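PDB 5EHK: lantibiotic dehydratase from Microbispora corallina, which probably dehydrates serine and threonine residues of the NAI-107 precursor peptide, using glutamyl-tRNA to activate their hydroxyl groups by glutamylation. Local coordinates for residues 518-522 / 768-772; 102-106 / 125-129. All coordinates share one frame. Numbering follows the deposited sequence.

Contact 1 of 2, residues 518-522 / 768-772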
loop_
_atom_site.group_PDB
_atom_site.type_symbol
_atom_site.label_atom_id
_atom_site.label_comp_id
_atom_site.label_asym_id
_atom_site.label_seq_id
_atom_site.Cartn_x
_atom_site.Cartn_y
_atom_site.Cartn_z
ATOM N N GLY A 518 43.557 -21.011 -15.330
ATOM C CA GLY A 518 42.554 -20.763 -14.309
ATOM C C GLY A 518 42.763 -19.523 -13.469
ATOM O O GLY A 518 42.037 -19.278 -12.496
ATOM N N THR A 519 43.756 -18.728 -13.844
ATOM C CA THR A 519 43.952 -17.440 -13.193
ATOM C C THR A 519 43.224 -16.378 -14.011
ATOM O O THR A 519 43.760 -15.791 -14.962
ATOM C CB THR A 519 45.452 -17.127 -12.950
ATOM O OG1 THR A 519 45.897 -17.886 -11.813
ATOM C CG2 THR A 519 45.677 -15.636 -12.654
ATOM N N PHE A 520 41.956 -16.196 -13.648
ATOM C CA PHE A 520 41.072 -15.252 -14.317
ATOM C C PHE A 520 39.927 -14.878 -13.392
ATOM O O PHE A 520 39.696 -15.512 -12.354
ATOM C CB PHE A 520 40.504 -15.833 -15.614
ATOM C CG PHE A 520 39.529 -16.944 -15.395
ATOM C CD1 PHE A 520 38.170 -16.689 -15.340
ATOM C CD2 PHE A 520 39.964 -18.242 -15.227
ATOM C CE1 PHE A 520 37.280 -17.704 -15.120
ATOM C CE2 PHE A 520 39.070 -19.263 -15.017
ATOM C CZ PHE A 520 37.728 -18.994 -14.960
ATOM N N ARG A 521 39.213 -13.834 -13.782
ATOM C CA ARG A 521 38.011 -13.438 -13.087
ATOM C C ARG A 521 36.882 -13.345 -14.102
ATOM O O ARG A 521 37.098 -12.883 -15.220
ATOM C CB ARG A 521 38.228 -12.089 -12.391
ATOM C CG ARG A 521 38.239 -12.164 -10.865
ATOM C CD ARG A 521 39.272 -13.137 -10.384
ATOM N NE ARG A 521 39.613 -12.962 -8.977
ATOM C CZ ARG A 521 40.459 -13.750 -8.318
ATOM N NH1 ARG A 521 41.047 -14.750 -8.949
ATOM N NH2 ARG A 521 40.732 -13.531 -7.040
ATOM N N VAL A 522 35.691 -13.814 -13.740
ATOM C CA VAL A 522 34.490 -13.480 -14.526
ATOM C C VAL A 522 33.684 -12.382 -13.820
ATOM O O VAL A 522 33.278 -12.542 -12.661
ATOM C CB VAL A 522 33.558 -14.674 -14.716
ATOM C CG1 VAL A 522 32.343 -14.254 -15.561
ATOM C CG2 VAL A 522 34.292 -15.809 -15.366
ATOM N N GLU A 768 41.598 -4.557 -9.580
ATOM C CA GLU A 768 41.837 -4.942 -8.187
ATOM C C GLU A 768 42.918 -6.003 -8.038
ATOM O O GLU A 768 43.575 -6.089 -6.999
ATOM C CB GLU A 768 40.534 -5.400 -7.524
ATOM C CG GLU A 768 40.667 -5.878 -6.087
ATOM C CD GLU A 768 41.029 -4.760 -5.118
ATOM O OE1 GLU A 768 41.130 -3.595 -5.553
ATOM O OE2 GLU A 768 41.202 -5.041 -3.909
ATOM N N GLU A 769 43.103 -6.796 -9.089
ATOM C CA GLU A 769 44.118 -7.840 -9.096
ATOM C C GLU A 769 45.386 -7.386 -9.817
ATOM O O GLU A 769 46.308 -8.174 -10.027
ATOM C CB GLU A 769 43.585 -9.118 -9.754
ATOM C CG GLU A 769 42.351 -9.723 -9.101
ATOM C CD GLU A 769 42.576 -10.143 -7.648
ATOM O OE1 GLU A 769 43.714 -10.532 -7.290
ATOM O OE2 GLU A 769 41.595 -10.123 -6.870
ATOM N N GLY A 770 45.429 -6.122 -10.212
ATOM C CA GLY A 770 46.592 -5.609 -10.898
ATOM C C GLY A 770 46.597 -5.826 -12.402
ATOM O O GLY A 770 47.401 -5.236 -13.118
ATOM N N TRP A 771 45.709 -6.682 -12.889
ATOM C CA TRP A 771 45.779 -7.171 -14.269
ATOM C C TRP A 771 45.704 -6.111 -15.380
ATOM O O TRP A 771 45.810 -6.438 -16.559
ATOM C CB TRP A 771 44.725 -8.257 -14.487
ATOM C CG TRP A 771 44.894 -9.420 -13.556
ATOM C CD1 TRP A 771 45.983 -9.693 -12.774
ATOM C CD2 TRP A 771 43.940 -10.449 -13.279
ATOM N NE1 TRP A 771 45.766 -10.833 -12.042
ATOM C CE2 TRP A 771 44.520 -11.317 -12.339
ATOM C CE3 TRP A 771 42.649 -10.718 -13.736
ATOM C CZ2 TRP A 771 43.860 -12.432 -11.855
ATOM C CZ3 TRP A 771 42.003 -11.831 -13.261
ATOM C CH2 TRP A 771 42.604 -12.675 -12.330
ATOM N N LEU A 772 45.522 -4.848 -15.021
ATOM C CA LEU A 772 45.432 -3.804 -16.030
ATOM C C LEU A 772 46.810 -3.413 -16.583
ATOM O O LEU A 772 47.300 -2.299 -16.361
ATOM C CB LEU A 772 44.667 -2.587 -15.509
ATOM C CG LEU A 772 43.136 -2.707 -15.437
ATOM C CD1 LEU A 772 42.516 -1.363 -15.050
ATOM C CD2 LEU A 772 42.522 -3.238 -16.731
#
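Glu768 opens the loop segment without reaching 518-522; its carboxylate turns instead to Arg475, with which OE1 forms a salt bridge, and to Gln763. Contact begins at Glu769, whose CA-to-CB bond points toward 518-522. Glu769 OE2 lies 3.5 Å from Arg521 NH2, a salt bridge held by charge alone: the carboxylate sits over one face of the guanidinium, so no N-H is directed at the oxygen. Arg681 brings a second positive charge close to Arg521 NH2. Gly770 follows with a positive phi of 86°, a conformation that would press a CB against the preceding carbonyl oxygen. Next comes Trp771, the main contributor, with its CA-to-CB bond toward 518-522; its indole spans the gap, the CA atoms of Phe520 and Trp771 being 9.4 Å apart. The six-membered end of the ring meets the strand entry: Trp771 CH2 lies 3.6 Å from Phe520 CA, Trp771 CZ3 lies 3.5 Å from Arg521 N, near the ring plane, and Trp771 CZ2 lies 3.8 Å from Thr519 CG2. Trp771 also touches Val508 and Pro510. Phe520 offers the indole backbone rather than ring, since its own side chain points away and packs on helix 380-395. No hydrogen bond joins the segments. A surface loop between strands 760-763 and 785-792 thus rests, through one tryptophan and one ion pair, on the helix-to-strand connection where helix 512-516 ends in a Schellman motif at Gly518 and strand 521-524, part of the lantibiotic dehydratase N-terminal family region, enters a large mixed sheet.

Contact 2 of 2, residues 102-106 / 125-129; sequences LAGLL and AALAL
Both segments are wholly α-helical, 102-106 within helix 100-110 and 125-129 within helix 119-138, with phi/psi near -65/-38 throughout. The local axes of the two segments approach to 10.7 Å and cross at -113°; the nearest CA atoms are those of Leu102 and Ala125, 6.7 Å apart. Within each segment one i to i+4 hydrogen bond holds the turn: Leu106 N to Leu102 O, 3.2 Å, and Leu129 N to Ala125 O, 3.0 Å. None crosses between them. This is a steep helix-helix crossing in an α-helical part of the lantibiotic dehydratase N-terminal region, where leucines of one helix pack on two alanines and a leucine of the other. The apolar contacts centre on Leu102 (chi1 t, chi2 p): its CD1 lies 3.9 Å from Ala125 CB, and its CD2 lies 4.0 Å from Ala128 CB and 4.3 Å from Leu129 CB. Leu105 (chi1 t, chi2 145°, between wells) places CD1 3.7 Å from Ala125 CB. Leu106 (m, t) and Leu129 (t, p) meet CD1 to CD1, 3.6 Å. Side chain also touches backbone, Leu102 CD1 lying 3.6 Å from Ala125 O and Leu102 CD2 3.9 Å from Leu129 N. Leu82 of helix 79-85 packs against both Leu105 and Leu106.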
loop_
_atom_site.group_PDB
_atom_site.type_symbol
_atom_site.label_atom_id
_atom_site.label_comp_id
_atom_site.label_asym_id
_atom_site.label_seq_id
_atom_site.Cartn_x
_atom_site.Cartn_y
_atom_site.Cartn_z
ATOM N N LEU A 102 27.509 17.850 -34.356
ATOM C CA LEU A 102 28.865 17.956 -33.835
ATOM C C LEU A 102 29.846 17.830 -34.982
ATOM O O LEU A 102 30.911 18.449 -34.974
ATOM C CB LEU A 102 29.139 16.877 -32.788
ATOM C CG LEU A 102 30.566 16.829 -32.228
ATOM C CD1 LEU A 102 30.916 18.142 -31.549
ATOM C CD2 LEU A 102 30.730 15.677 -31.251
ATOM N N ALA A 103 29.467 17.026 -35.969
ATOM C CA ALA A 103 30.295 16.800 -37.140
ATOM C C ALA A 103 30.428 18.089 -37.930
ATOM O O ALA A 103 31.453 18.341 -38.565
ATOM C CB ALA A 103 29.719 15.692 -38.005
ATOM N N GLY A 104 29.387 18.909 -37.892
ATOM C CA GLY A 104 29.430 20.176 -38.591
ATOM C C GLY A 104 30.473 21.089 -37.976
ATOM O O GLY A 104 31.288 21.688 -38.678
ATOM N N LEU A 105 30.479 21.161 -36.652
ATOM C CA LEU A 105 31.439 22.006 -35.961
ATOM C C LEU A 105 32.883 21.574 -36.249
ATOM O O LEU A 105 33.766 22.409 -36.435
ATOM C CB LEU A 105 31.140 22.026 -34.462
ATOM C CG LEU A 105 31.988 22.958 -33.605
ATOM C CD1 LEU A 105 31.158 23.537 -32.474
ATOM C CD2 LEU A 105 33.184 22.209 -33.060
ATOM N N LEU A 106 33.113 20.269 -36.311
ATOM C CA LEU A 106 34.451 19.753 -36.574
ATOM C C LEU A 106 34.873 20.070 -38.009
ATOM O O LEU A 106 36.062 20.177 -38.307
ATOM C CB LEU A 106 34.514 18.241 -36.307
ATOM C CG LEU A 106 34.377 17.850 -34.831
ATOM C CD1 LEU A 106 34.353 16.355 -34.658
ATOM C CD2 LEU A 106 35.479 18.463 -33.972
ATOM N N ALA A 125 31.173 21.556 -27.098
ATOM C CA ALA A 125 31.427 20.613 -28.193
ATOM C C ALA A 125 32.605 19.677 -27.957
ATOM O O ALA A 125 32.575 18.519 -28.369
ATOM C CB ALA A 125 31.631 21.362 -29.486
ATOM N N ALA A 126 33.658 20.190 -27.329
ATOM C CA ALA A 126 34.811 19.371 -26.994
ATOM C C ALA A 126 34.425 18.222 -26.045
ATOM O O ALA A 126 34.824 17.077 -26.257
ATOM C CB ALA A 126 35.895 20.221 -26.396
ATOM N N LEU A 127 33.625 18.517 -25.020
ATOM C CA LEU A 127 33.175 17.483 -24.080
ATOM C C LEU A 127 32.336 16.405 -24.771
ATOM O O LEU A 127 32.446 15.218 -24.461
ATOM C CB LEU A 127 32.413 18.088 -22.894
ATOM C CG LEU A 127 33.224 18.874 -21.862
ATOM C CD1 LEU A 127 32.342 19.321 -20.707
ATOM C CD2 LEU A 127 34.392 18.042 -21.346
ATOM N N ALA A 128 31.488 16.830 -25.698
ATOM C CA ALA A 128 30.721 15.901 -26.509
ATOM C C ALA A 128 31.662 14.991 -27.290
ATOM O O ALA A 128 31.483 13.773 -27.322
ATOM C CB ALA A 128 29.815 16.660 -27.464
ATOM N N LEU A 129 32.682 15.583 -27.903
ATOM C CA LEU A 129 33.632 14.808 -28.690
ATOM C C LEU A 129 34.407 13.843 -27.810
ATOM O O LEU A 129 34.657 12.699 -28.195
ATOM C CB LEU A 129 34.626 15.725 -29.380
ATOM C CG LEU A 129 35.622 14.910 -30.190
ATOM C CD1 LEU A 129 35.050 14.584 -31.566
ATOM C CD2 LEU A 129 36.958 15.618 -30.280
#

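How the contacts relate
From the N terminus, the chain first makes contact 2, a local closure in which segments 102-106 and 125-129, with 18 residues between them, bring helix 100-110 against helix 119-138. It then runs on for almost 390 residues before contact 1 opens at 518-522, and 245 more separate that segment from 768-772. The two closures are therefore in series, neither nested nor crossing. The centres of contacts 1 and 2 lie 37 Å apart. The nearest atoms of contacts 1 and 2 are about 21 Å apart, so they do not touch. Contact 2 joins neighbouring helices in a buried helical region, whereas contact 1 fastens a late surface loop to the start of a strand in the large mixed sheet. Helix 743-755, which precedes that loop, packs on Leu127 of helix 119-138.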